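Local coordinates for cytosolic protein (Streptococcus thermophilus, PDB 2QZI) that is of unknown function but belongs to the conserved DUF1827 family of cytosolic proteins and can bind sodium ions, at residues V29-A34 and D38-Q43; N62-I67 and I95-P100; L50-S53 and A58-D61; M4-T9 and E69-R74. All coordinates share one frame; numbering follows the deposited sequence.

Interaction 1: V29-A34 and D38-Q43. With NA (sodium ion), chain F.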
loop_
_atom_site.group_PDB
_atom_site.type_symbol
_atom_site.label_atom_id
_atom_site.label_comp_id
_atom_site.label_asym_id
_atom_site.label_seq_id
_atom_site.Cartn_x
_atom_site.Cartn_y
_atom_site.Cartn_z
ATOM N N VAL A 29 5.660 -1.675 8.000
ATOM C CA VAL A 29 6.047 -1.324 6.652
ATOM C C VAL A 29 6.379 -2.587 5.881
ATOM O O VAL A 29 7.255 -3.381 6.275
ATOM C CB VAL A 29 7.292 -0.407 6.576
ATOM C CG1 VAL A 29 7.582 -0.008 5.080
ATOM C CG2 VAL A 29 7.181 0.874 7.471
ATOM N N GLU A 30 5.683 -2.777 4.774
ATOM C CA GLU A 30 5.955 -3.925 3.923
ATOM C C GLU A 30 6.006 -3.501 2.475
ATOM O O GLU A 30 5.365 -2.515 2.103
ATOM C CB GLU A 30 4.857 -4.936 4.110
ATOM C CG GLU A 30 4.636 -5.238 5.549
ATOM C CD GLU A 30 3.896 -6.517 5.759
ATOM O OE1 GLU A 30 2.983 -6.834 4.972
ATOM O OE2 GLU A 30 4.201 -7.183 6.763
ATOM N N THR A 31 6.801 -4.196 1.683
ATOM C CA THR A 31 6.843 -3.916 0.245
ATOM C C THR A 31 6.436 -5.135 -0.580
ATOM O O THR A 31 6.623 -6.239 -0.166
ATOM C CB THR A 31 8.231 -3.474 -0.232
ATOM O OG1 THR A 31 9.147 -4.443 0.147
ATOM C CG2 THR A 31 8.675 -2.133 0.380
ATOM N N TYR A 32 5.796 -4.896 -1.734
ATOM C CA TYR A 32 5.356 -5.973 -2.640
ATOM C C TYR A 32 5.554 -5.550 -4.096
ATOM O O TYR A 32 5.418 -4.366 -4.443
ATOM C CB TYR A 32 3.857 -6.245 -2.492
ATOM C CG TYR A 32 3.436 -6.776 -1.154
ATOM C CD1 TYR A 32 3.030 -8.092 -1.015
ATOM C CD2 TYR A 32 3.418 -5.931 0.002
ATOM C CE1 TYR A 32 2.641 -8.581 0.208
ATOM C CE2 TYR A 32 3.055 -6.444 1.252
ATOM C CZ TYR A 32 2.639 -7.758 1.322
ATOM O OH TYR A 32 2.261 -8.289 2.538
ATOM N N SER A 33 5.859 -6.544 -4.927
ATOM C CA SER A 33 5.748 -6.497 -6.364
ATOM C C SER A 33 4.373 -6.976 -6.841
ATOM O O SER A 33 3.741 -7.845 -6.243
ATOM C CB SER A 33 6.759 -7.485 -6.967
ATOM O OG SER A 33 7.970 -6.774 -7.144
ATOM N N ALA A 34 3.918 -6.391 -7.936
ATOM C CA ALA A 34 2.750 -6.815 -8.662
ATOM C C ALA A 34 3.248 -6.759 -10.126
ATOM O O ALA A 34 2.973 -5.833 -10.851
ATOM C CB ALA A 34 1.595 -5.836 -8.349
ATOM N N ASP A 38 5.263 -1.568 -8.217
ATOM C CA ASP A 38 5.757 -1.673 -6.843
ATOM C C ASP A 38 4.749 -1.130 -5.846
ATOM O O ASP A 38 4.136 -0.123 -6.086
ATOM C CB ASP A 38 7.006 -0.841 -6.613
ATOM C CG ASP A 38 8.062 -1.082 -7.598
ATOM O OD1 ASP A 38 8.536 -2.231 -7.690
ATOM O OD2 ASP A 38 8.386 -0.082 -8.318
ATOM N N VAL A 39 4.650 -1.797 -4.699
ATOM C CA VAL A 39 3.669 -1.465 -3.695
ATOM C C VAL A 39 4.444 -1.361 -2.398
ATOM O O VAL A 39 5.373 -2.150 -2.147
ATOM C CB VAL A 39 2.518 -2.530 -3.623
ATOM C CG1 VAL A 39 1.440 -2.135 -2.657
ATOM C CG2 VAL A 39 1.874 -2.735 -5.007
ATOM N N VAL A 40 4.113 -0.306 -1.683
ATOM C CA VAL A 40 4.530 -0.073 -0.283
ATOM C C VAL A 40 3.279 -0.040 0.562
ATOM O O VAL A 40 2.356 0.630 0.227
ATOM C CB VAL A 40 5.388 1.221 -0.093
ATOM C CG1 VAL A 40 5.847 1.311 1.368
ATOM C CG2 VAL A 40 6.666 1.087 -0.983
ATOM N N PHE A 41 3.239 -0.863 1.605
ATOM C CA PHE A 41 2.076 -0.937 2.506
ATOM C C PHE A 41 2.523 -0.607 3.928
ATOM O O PHE A 41 3.450 -1.232 4.428
ATOM C CB PHE A 41 1.583 -2.380 2.493
ATOM C CG PHE A 41 0.463 -2.674 3.463
ATOM C CD1 PHE A 41 -0.736 -1.941 3.423
ATOM C CD2 PHE A 41 0.594 -3.687 4.413
ATOM C CE1 PHE A 41 -1.761 -2.231 4.312
ATOM C CE2 PHE A 41 -0.435 -3.962 5.354
ATOM C CZ PHE A 41 -1.608 -3.221 5.295
ATOM N N THR A 42 1.780 0.269 4.604
ATOM C CA THR A 42 2.066 0.661 5.991
ATOM C C THR A 42 0.806 0.758 6.862
ATOM O O THR A 42 -0.269 0.963 6.343
ATOM C CB THR A 42 2.724 2.080 6.087
ATOM O OG1 THR A 42 1.773 3.108 5.802
ATOM C CG2 THR A 42 3.966 2.278 5.146
ATOM N N GLN A 43 0.977 0.570 8.185
ATOM C CA GLN A 43 -0.015 0.824 9.211
ATOM C C GLN A 43 0.633 1.738 10.228
ATOM O O GLN A 43 1.772 1.532 10.554
ATOM C CB GLN A 43 -0.570 -0.408 9.927
ATOM C CG GLN A 43 -1.880 0.046 10.776
ATOM C CD GLN A 43 -2.477 -1.079 11.550
ATOM O OE1 GLN A 43 -1.944 -2.189 11.503
ATOM N NE2 GLN A 43 -3.583 -0.820 12.280
HETATM NA NA NA F . 0.190 4.091 7.569
HETATM O O HOH W 1 2.184 6.095 8.101
#

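Interaction 2: N62-I67 and I95-P100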
loop_
_atom_site.group_PDB
_atom_site.type_symbol
_atom_site.label_atom_id
_atom_site.label_comp_id
_atom_site.label_asym_id
_atom_site.label_seq_id
_atom_site.Cartn_x
_atom_site.Cartn_y
_atom_site.Cartn_z
ATOM N N ASN A 62 -7.471 -1.725 -13.495
ATOM C CA ASN A 62 -7.731 -3.093 -13.036
ATOM C C ASN A 62 -6.642 -3.619 -12.085
ATOM O O ASN A 62 -6.916 -4.367 -11.149
ATOM C CB ASN A 62 -7.911 -4.032 -14.241
ATOM C CG ASN A 62 -6.582 -4.651 -14.731
ATOM O OD1 ASN A 62 -6.089 -5.639 -14.150
ATOM N ND2 ASN A 62 -6.018 -4.094 -15.824
ATOM N N GLU A 63 -5.409 -3.220 -12.356
ATOM C CA GLU A 63 -4.294 -3.394 -11.468
ATOM C C GLU A 63 -4.534 -2.760 -10.096
ATOM O O GLU A 63 -4.277 -3.400 -9.061
ATOM C CB GLU A 63 -3.127 -2.702 -12.121
ATOM C CG GLU A 63 -1.792 -3.212 -11.776
ATOM C CD GLU A 63 -0.754 -2.643 -12.692
ATOM O OE1 GLU A 63 0.400 -3.098 -12.632
ATOM O OE2 GLU A 63 -1.075 -1.742 -13.494
ATOM N N LEU A 64 -5.014 -1.509 -10.088
ATOM C CA LEU A 64 -5.276 -0.794 -8.870
ATOM C C LEU A 64 -6.283 -1.601 -8.085
ATOM O O LEU A 64 -6.123 -1.774 -6.893
ATOM C CB LEU A 64 -5.916 0.574 -9.175
ATOM C CG LEU A 64 -5.842 1.774 -8.222
ATOM C CD1 LEU A 64 -7.100 2.684 -8.286
ATOM C CD2 LEU A 64 -5.590 1.428 -6.815
ATOM N N GLU A 65 -7.333 -2.064 -8.768
ATOM C CA GLU A 65 -8.473 -2.764 -8.143
ATOM C C GLU A 65 -8.077 -4.118 -7.520
ATOM O O GLU A 65 -8.494 -4.443 -6.393
ATOM C CB GLU A 65 -9.613 -2.928 -9.162
ATOM C CG GLU A 65 -10.681 -1.761 -9.194
ATOM C CD GLU A 65 -10.170 -0.325 -8.796
ATOM O OE1 GLU A 65 -9.787 0.456 -9.733
ATOM O OE2 GLU A 65 -10.197 0.018 -7.565
ATOM N N VAL A 66 -7.255 -4.873 -8.236
ATOM C CA VAL A 66 -6.697 -6.126 -7.758
ATOM C C VAL A 66 -5.799 -5.896 -6.534
ATOM O O VAL A 66 -5.844 -6.647 -5.563
ATOM C CB VAL A 66 -5.962 -6.870 -8.900
ATOM C CG1 VAL A 66 -5.094 -8.016 -8.392
ATOM C CG2 VAL A 66 -6.971 -7.395 -9.927
ATOM N N ILE A 67 -5.017 -4.824 -6.552
ATOM C CA ILE A 67 -4.068 -4.582 -5.457
ATOM C C ILE A 67 -4.806 -4.151 -4.206
ATOM O O ILE A 67 -4.496 -4.592 -3.079
ATOM C CB ILE A 67 -2.981 -3.547 -5.841
ATOM C CG1 ILE A 67 -1.965 -4.200 -6.875
ATOM C CG2 ILE A 67 -2.194 -3.108 -4.597
ATOM C CD1 ILE A 67 -1.199 -3.128 -7.616
ATOM N N ILE A 95 -0.081 6.171 -7.244
ATOM C CA ILE A 95 -1.353 6.097 -6.582
ATOM C C ILE A 95 -1.145 5.838 -5.087
ATOM O O ILE A 95 -0.366 4.966 -4.677
ATOM C CB ILE A 95 -2.297 5.049 -7.214
ATOM C CG1 ILE A 95 -2.411 5.295 -8.715
ATOM C CG2 ILE A 95 -3.721 5.164 -6.609
ATOM C CD1 ILE A 95 -2.649 4.022 -9.486
ATOM N N GLU A 96 -1.855 6.648 -4.320
ATOM C CA GLU A 96 -1.816 6.725 -2.870
ATOM C C GLU A 96 -3.218 6.477 -2.350
ATOM O O GLU A 96 -4.102 7.265 -2.581
ATOM C CB GLU A 96 -1.368 8.148 -2.434
ATOM C CG GLU A 96 0.014 8.476 -3.040
ATOM C CD GLU A 96 0.475 9.887 -2.781
ATOM O OE1 GLU A 96 1.224 10.035 -1.795
ATOM O OE2 GLU A 96 0.130 10.840 -3.565
ATOM N N ILE A 97 -3.392 5.365 -1.646
ATOM C CA ILE A 97 -4.675 5.079 -0.997
ATOM C C ILE A 97 -4.525 5.150 0.523
ATOM O O ILE A 97 -3.669 4.482 1.091
ATOM C CB ILE A 97 -5.282 3.714 -1.404
ATOM C CG1 ILE A 97 -5.076 3.470 -2.906
ATOM C CG2 ILE A 97 -6.768 3.673 -0.981
ATOM C CD1 ILE A 97 -5.592 2.102 -3.413
ATOM N N SER A 98 -5.355 5.974 1.162
ATOM C CA SER A 98 -5.332 6.129 2.614
ATOM C C SER A 98 -6.559 5.475 3.161
ATOM O O SER A 98 -7.656 5.695 2.648
ATOM C CB SER A 98 -5.355 7.606 3.022
ATOM O OG SER A 98 -4.243 8.180 2.327
ATOM N N PHE A 99 -6.361 4.713 4.230
ATOM C CA PHE A 99 -7.446 4.011 4.887
ATOM C C PHE A 99 -7.491 4.495 6.358
ATOM O O PHE A 99 -6.754 3.992 7.210
ATOM C CB PHE A 99 -7.244 2.502 4.872
ATOM C CG PHE A 99 -6.963 1.877 3.488
ATOM C CD1 PHE A 99 -7.962 1.167 2.827
ATOM C CD2 PHE A 99 -5.705 1.929 2.910
ATOM C CE1 PHE A 99 -7.732 0.512 1.581
ATOM C CE2 PHE A 99 -5.433 1.295 1.668
ATOM C CZ PHE A 99 -6.437 0.554 1.013
ATOM N N PRO A 100 -8.355 5.470 6.658
ATOM C CA PRO A 100 -8.407 5.902 8.084
ATOM C C PRO A 100 -8.923 4.790 9.022
ATOM O O PRO A 100 -9.661 3.834 8.573
ATOM C CB PRO A 100 -9.363 7.155 8.079
ATOM C CG PRO A 100 -9.420 7.611 6.654
ATOM C CD PRO A 100 -9.220 6.265 5.783
#

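Interaction 3: L50-S53 and A58-D61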
loop_
_atom_site.group_PDB
_atom_site.type_symbol
_atom_site.label_atom_id
_atom_site.label_comp_id
_atom_site.label_asym_id
_atom_site.label_seq_id
_atom_site.Cartn_x
_atom_site.Cartn_y
_atom_site.Cartn_z
ATOM N N LEU A 50 -1.431 2.707 1.190
ATOM C CA LEU A 50 -0.790 1.901 0.097
ATOM C C LEU A 50 -0.246 2.923 -0.889
ATOM O O LEU A 50 -0.932 3.949 -1.142
ATOM C CB LEU A 50 -1.806 1.051 -0.670
ATOM C CG LEU A 50 -2.049 -0.342 -0.159
ATOM C CD1 LEU A 50 -3.241 -0.807 -0.979
ATOM C CD2 LEU A 50 -0.789 -1.236 -0.430
ATOM N N LEU A 51 1.006 2.737 -1.265
ATOM C CA LEU A 51 1.686 3.505 -2.349
ATOM C C LEU A 51 2.013 2.583 -3.523
ATOM O O LEU A 51 2.765 1.622 -3.377
ATOM C CB LEU A 51 3.003 4.149 -1.843
ATOM C CG LEU A 51 2.620 5.123 -0.736
ATOM C CD1 LEU A 51 2.891 4.556 0.699
ATOM C CD2 LEU A 51 3.276 6.464 -0.999
ATOM N N ILE A 52 1.419 2.884 -4.665
ATOM C CA ILE A 52 1.434 2.003 -5.836
ATOM C C ILE A 52 1.995 2.832 -6.989
ATOM O O ILE A 52 1.508 3.933 -7.286
ATOM C CB ILE A 52 0.035 1.503 -6.221
ATOM C CG1 ILE A 52 -0.595 0.751 -5.026
ATOM C CG2 ILE A 52 0.051 0.669 -7.553
ATOM C CD1 ILE A 52 -2.127 0.660 -5.165
ATOM N N SER A 53 3.080 2.332 -7.563
ATOM C CA SER A 53 3.816 3.079 -8.555
ATOM C C SER A 53 4.468 2.125 -9.563
ATOM O O SER A 53 4.624 0.948 -9.305
ATOM C CB SER A 53 4.911 3.870 -7.847
ATOM O OG SER A 53 5.719 2.965 -7.111
ATOM N N ALA A 58 2.142 4.091 -16.734
ATOM C CA ALA A 58 1.027 4.399 -15.863
ATOM C C ALA A 58 0.493 3.098 -15.254
ATOM O O ALA A 58 0.484 2.059 -15.908
ATOM C CB ALA A 58 -0.083 5.145 -16.654
ATOM N N VAL A 59 0.070 3.146 -13.990
ATOM C CA VAL A 59 -0.622 1.996 -13.424
ATOM C C VAL A 59 -2.093 1.979 -13.831
ATOM O O VAL A 59 -2.836 2.984 -13.676
ATOM C CB VAL A 59 -0.337 1.750 -11.888
ATOM C CG1 VAL A 59 0.540 2.819 -11.290
ATOM C CG2 VAL A 59 -1.590 1.500 -11.102
ATOM N N LYS A 60 -2.477 0.839 -14.405
ATOM C CA LYS A 60 -3.819 0.619 -14.958
ATOM C C LYS A 60 -4.905 0.488 -13.881
ATOM O O LYS A 60 -4.628 0.099 -12.756
ATOM C CB LYS A 60 -3.801 -0.640 -15.848
ATOM C CG LYS A 60 -3.231 -0.434 -17.274
ATOM C CD LYS A 60 -1.720 -0.208 -17.292
ATOM C CE LYS A 60 -1.107 -0.633 -18.641
ATOM N NZ LYS A 60 -0.887 -2.119 -18.720
ATOM N N ASP A 61 -6.140 0.787 -14.242
ATOM C CA ASP A 61 -7.278 0.714 -13.307
ATOM C C ASP A 61 -7.587 -0.668 -12.699
ATOM O O ASP A 61 -7.962 -0.754 -11.539
ATOM C CB ASP A 61 -8.542 1.221 -13.993
ATOM C CG ASP A 61 -8.478 2.696 -14.331
ATOM O OD1 ASP A 61 -8.647 3.509 -13.396
ATOM O OD2 ASP A 61 -8.299 3.029 -15.527
#

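Interaction 4: M4-T9 and E69-R74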
loop_
_atom_site.group_PDB
_atom_site.type_symbol
_atom_site.label_atom_id
_atom_site.label_comp_id
_atom_site.label_asym_id
_atom_site.label_seq_id
_atom_site.Cartn_x
_atom_site.Cartn_y
_atom_site.Cartn_z
HETATM N N MSE A 4 -1.241 -11.953 -12.724
HETATM C CA MSE A 4 -0.322 -11.256 -11.829
HETATM C C MSE A 4 -0.634 -11.443 -10.333
HETATM O O MSE A 4 -1.735 -11.089 -9.833
HETATM C CB MSE A 4 -0.272 -9.759 -12.189
HETATM C CG MSE A 4 0.524 -8.926 -11.248
HETATM SE SE MSE A 4 -0.415 -8.712 -9.560
HETATM C CE MSE A 4 -1.642 -7.165 -10.017
ATOM N N LYS A 5 0.351 -11.986 -9.629
ATOM C CA LYS A 5 0.237 -12.151 -8.193
ATOM C C LYS A 5 1.112 -11.115 -7.438
ATOM O O LYS A 5 2.151 -10.678 -7.921
ATOM C CB LYS A 5 0.560 -13.623 -7.798
ATOM C CG LYS A 5 -0.421 -14.244 -6.744
ATOM C CD LYS A 5 -0.929 -13.188 -5.590
ATOM C CE LYS A 5 -2.424 -12.798 -5.726
ATOM N NZ LYS A 5 -2.708 -11.322 -5.642
ATOM N N LEU A 6 0.651 -10.727 -6.262
ATOM C CA LEU A 6 1.385 -9.889 -5.287
ATOM C C LEU A 6 2.406 -10.775 -4.583
ATOM O O LEU A 6 2.037 -11.830 -4.045
ATOM C CB LEU A 6 0.415 -9.365 -4.269
ATOM C CG LEU A 6 -0.399 -8.062 -4.556
ATOM C CD1 LEU A 6 0.488 -6.859 -4.440
ATOM C CD2 LEU A 6 -1.036 -8.111 -5.931
ATOM N N ILE A 7 3.680 -10.390 -4.673
ATOM C CA ILE A 7 4.818 -11.100 -4.069
ATOM C C ILE A 7 5.320 -10.138 -2.936
ATOM O O ILE A 7 5.595 -8.948 -3.179
ATOM C CB ILE A 7 5.889 -11.445 -5.136
ATOM C CG1 ILE A 7 5.275 -12.108 -6.384
ATOM C CG2 ILE A 7 7.042 -12.360 -4.585
ATOM C CD1 ILE A 7 5.477 -13.669 -6.506
ATOM N N ASN A 8 5.335 -10.627 -1.684
ATOM C CA ASN A 8 5.982 -9.932 -0.570
ATOM C C ASN A 8 7.497 -9.818 -0.802
ATOM O O ASN A 8 8.166 -10.804 -0.805
ATOM C CB ASN A 8 5.744 -10.640 0.795
ATOM C CG ASN A 8 6.007 -9.676 1.984
ATOM O OD1 ASN A 8 7.049 -9.031 2.036
ATOM N ND2 ASN A 8 5.020 -9.502 2.869
ATOM N N THR A 9 8.030 -8.605 -0.961
ATOM C CA THR A 9 9.482 -8.432 -1.249
ATOM C C THR A 9 10.173 -7.694 -0.044
ATOM O O THR A 9 11.322 -7.240 -0.173
ATOM C CB THR A 9 9.678 -7.573 -2.534
ATOM O OG1 THR A 9 8.915 -6.371 -2.356
ATOM C CG2 THR A 9 9.188 -8.281 -3.778
ATOM N N GLU A 69 -7.975 -4.777 -3.503
ATOM C CA GLU A 69 -8.828 -5.793 -2.931
ATOM C C GLU A 69 -7.990 -6.898 -2.240
ATOM O O GLU A 69 -8.488 -7.537 -1.300
ATOM C CB GLU A 69 -9.801 -6.367 -3.970
ATOM C CG GLU A 69 -11.002 -5.417 -4.331
ATOM C CD GLU A 69 -11.870 -4.942 -3.102
ATOM O OE1 GLU A 69 -12.155 -3.700 -2.988
ATOM O OE2 GLU A 69 -12.247 -5.808 -2.258
ATOM N N PHE A 70 -6.746 -7.114 -2.693
ATOM C CA PHE A 70 -5.795 -8.000 -2.019
ATOM C C PHE A 70 -5.481 -7.517 -0.600
ATOM O O PHE A 70 -5.528 -8.285 0.344
ATOM C CB PHE A 70 -4.485 -8.105 -2.812
ATOM C CG PHE A 70 -3.431 -9.024 -2.153
ATOM C CD1 PHE A 70 -3.430 -10.398 -2.390
ATOM C CD2 PHE A 70 -2.466 -8.490 -1.300
ATOM C CE1 PHE A 70 -2.442 -11.238 -1.771
ATOM C CE2 PHE A 70 -1.518 -9.293 -0.642
ATOM C CZ PHE A 70 -1.490 -10.688 -0.896
ATOM N N PHE A 71 -5.192 -6.231 -0.436
ATOM C CA PHE A 71 -4.879 -5.679 0.908
ATOM C C PHE A 71 -6.082 -5.694 1.819
ATOM O O PHE A 71 -5.980 -6.080 2.983
ATOM C CB PHE A 71 -4.127 -4.339 0.832
ATOM C CG PHE A 71 -2.697 -4.533 0.444
ATOM C CD1 PHE A 71 -1.708 -4.789 1.411
ATOM C CD2 PHE A 71 -2.345 -4.561 -0.898
ATOM C CE1 PHE A 71 -0.360 -5.089 0.998
ATOM C CE2 PHE A 71 -1.014 -4.876 -1.305
ATOM C CZ PHE A 71 -0.027 -5.123 -0.354
ATOM N N LEU A 72 -7.231 -5.371 1.254
ATOM C CA LEU A 72 -8.472 -5.310 2.018
ATOM C C LEU A 72 -8.857 -6.692 2.490
ATOM O O LEU A 72 -9.423 -6.872 3.549
ATOM C CB LEU A 72 -9.602 -4.693 1.174
ATOM C CG LEU A 72 -9.561 -3.168 1.142
ATOM C CD1 LEU A 72 -10.578 -2.627 0.142
ATOM C CD2 LEU A 72 -9.790 -2.531 2.585
ATOM N N LYS A 73 -8.567 -7.682 1.694
ATOM C CA LYS A 73 -8.957 -9.023 2.034
ATOM C C LYS A 73 -7.964 -9.637 3.004
ATOM O O LYS A 73 -8.353 -10.415 3.875
ATOM C CB LYS A 73 -9.076 -9.878 0.758
ATOM C CG LYS A 73 -9.625 -11.260 0.975
ATOM C CD LYS A 73 -9.514 -12.066 -0.312
ATOM C CE LYS A 73 -10.068 -13.494 -0.152
ATOM N NZ LYS A 73 -11.429 -13.494 0.466
ATOM N N ARG A 74 -6.686 -9.307 2.852
ATOM C CA ARG A 74 -5.624 -10.075 3.499
ATOM C C ARG A 74 -4.883 -9.337 4.647
ATOM O O ARG A 74 -4.373 -9.982 5.580
ATOM C CB ARG A 74 -4.626 -10.606 2.455
ATOM C CG ARG A 74 -5.250 -11.465 1.384
ATOM C CD ARG A 74 -5.216 -12.909 1.844
ATOM N NE ARG A 74 -6.345 -13.717 1.384
ATOM C CZ ARG A 74 -6.221 -14.896 0.764
ATOM N NH1 ARG A 74 -5.004 -15.420 0.525
ATOM N NH2 ARG A 74 -7.310 -15.570 0.390
#

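Interaction 1: V29-A34 and D38-Q43
E30 pairs with F41 and Y32 with V39 through four backbone hydrogen bonds, each residue giving its N-H and receiving the partner's. F41 N to E30 O is 2.7 Å and almost perfectly straight, whereas V39 N to Y32 O, also 2.7 Å, is bent to 144° at the hydrogen. Between them T31 faces V40 as a non-hydrogen-bonded pair, its CA 3.3 Å from V39 O in a CA-H...O contact. T31 and V40 run side by side in one direction, CG2 of T31 lying 4.0 Å from CG2 of V40. This is the antiparallel hairpin of strands 28-34 and 37-44, two inner strands of a six-stranded sheet. V29, T31, V40 and T42 look out from one face, where L16 and L21 of helix 14-23 cover T31 and V29. On the other face lie E30, Y32, V39 and F41, the last three against helix 61-74. There E30 OE1 comes to the edge of the F41 ring, 4.0 Å from its CD2, while the hydroxyl of Y32 donates to that same OE1 at 2.9 Å, reaching it on the anti side and somewhat out of the carboxylate plane. K75 NZ also bonds the Y32 hydroxyl, and the F71 ring meets Y32 edge-to-face. At the far end T42 OG1 coordinates a sodium ion at 2.6 Å; chi1 of 72° sets this oxygen between the backbone N and the carbonyl carbon. The carbonyl oxygen of H47 and a water, 2.9 Å from the sodium, are further ligands.

Interaction 2: N62-I67 and I95-P100
L64 reaches from the helix to I95 and I97 on the strand, and the contact is wholly apolar, with no hydrogen bond between the two segments. Packing of aliphatic branch ends does the work. CD2 of L64 presses against CD1 of I97 at 3.5 Å, tighter than usual for two carbons, and lies 4.2 Å from CG2 of I95. CG of L64 sits 4.1 Å from CD1 of I95. One leucine head thus straddles alternate strand residues: I95 and I97 both direct their CB atoms toward the helix, while E96 between them points to the other side of the sheet. The leucine and each isoleucine cross obliquely. With CG1 anti to the carbonyl carbon (chi1 -40°) and the chain then extended, I97 sends CD1 out to meet the leucine. Its CG2 branch turns another way and rests on one face of the F99 ring, 3.6 Å above the plane and off toward the rim.

No backbone bond joins helix to strand: V66 N to N62 O and I67 N to E63 O, each 3.0 Å, keep the helical turn that presents L64, and the strand's bonds go to strands 47-53 and 87-91.

Polar groups lie aside from the apolar contact: E63 forms a salt bridge with R57 and a hydrogen bond with T37. All three touching residues are buried. Helix 61-74 packs on this face of the sheet, L64 and I67 also resting on I52 of strand 47-53, while strand 94-100 runs antiparallel between strands 47-53 and 87-91.

Interaction 3: L50-S53 and A58-D61
I52 and V59 meet with no ring, amide or carboxylate taking part; branched aliphatic side chains make the contact. The segments belong to the strand-loop-helix connection in which strand 47-53, an inner strand of the antiparallel sheet, leads through a loop into helix 61-74. The loop folds back so that V59, its buried residue here, packs against the end of the strand it has just left. I52 and V59 both point their CB atoms toward the opposite segment, and the two side chains cross at about a right angle. Their CG2 methyls make the contact, 4.0 Å apart as modelled. In I52 that methyl is anti to the backbone N, with CG1 on the other branch (chi1 -58°), so the two arms of the isoleucine part company: CG2 goes to the loop, and the longer arm goes to the helix, where L64 and I67 lie. V59 has its CG1 almost eclipsed with the backbone N, an unfavourable torsion that leaves the exact rotation of its methyls, and with it their distances to the strand, doubtful. S53 takes part through its backbone, because its side chain points away from the loop.

V59 also leans on I95 of strand 94-100, which lies beside strand 47-53 and is hydrogen-bonded to I52. After V59 the chain turns straight into the helix, with K60 at the N-cap position. E63 OE2, from the side chain of the third helical residue, accepts a hydrogen bond from K60 N. Beside the methyl pair, CG1 of V59 as modelled stands 4.3 Å from CA of S53.

Interaction 4: M4-T9 and E69-R74
L6 sits over one face of the F70 ring, its CB 4.0 Å from the centroid and only 7° off the ring normal, a well-centred CH-pi contact. The two side chains slide past each other in opposite directions, so that CG of L6 continues over the same face to stand 3.9 Å from CD2 of F70. F70 holds its ring out toward the strand by setting CG anti to the backbone N (chi1 180°). The opposite face of the ring carries CG of R74, one turn later in the helix, displaced toward the rim. F71 CD2 meets the F70 ring at its edge, in plane, while F70 CD2 in turn lies over a face of F71. L6 reaches F71 as well: its CD1 branch arrives obliquely, 4.0 Å from CE2. K5 crosses F70 at about a right angle; its chain bends at chi2, chi3 and chi4 to bring NZ to 3.5 Å from CD1 of the ring, at an oblique approach.

The contact fastens the short outer strand 6-8 to helix 61-74, packed on the sheet. Y32 of strand 28-34 and I67 of the helix also touch L6, and the F71 ring also meets those of Y32, edge-to-face, and F41. With no hydrogen bond between the segments, cohesion rests on leucine-aromatic packing, and the lysine amine near the partly exposed ring may add a weak electrostatic attraction.

Overall arrangement
Helix 61-74 and the face of the sheet beneath it tie the four contacts together. Interactions 2 and 3 are closest, their centres about 7 Å apart, sharing the apolar cluster of I52, V59, L64 and I95. Interactions 2 and 4 use successive parts of the helix, centres about 11 Å apart. Interaction 1 supplies the sheet between: A34 and V39 touch I67, T9 bonds T31 on one side, and D38 N reaches S53 O, 2.8 Å away, on the other. The sodium at T42 lies, measured to nearest side-chain atoms, about 11 Å from I97 and F71 and 13 Å from I52; a second sodium, at L21, T24 and A26, is about 7 Å from V29.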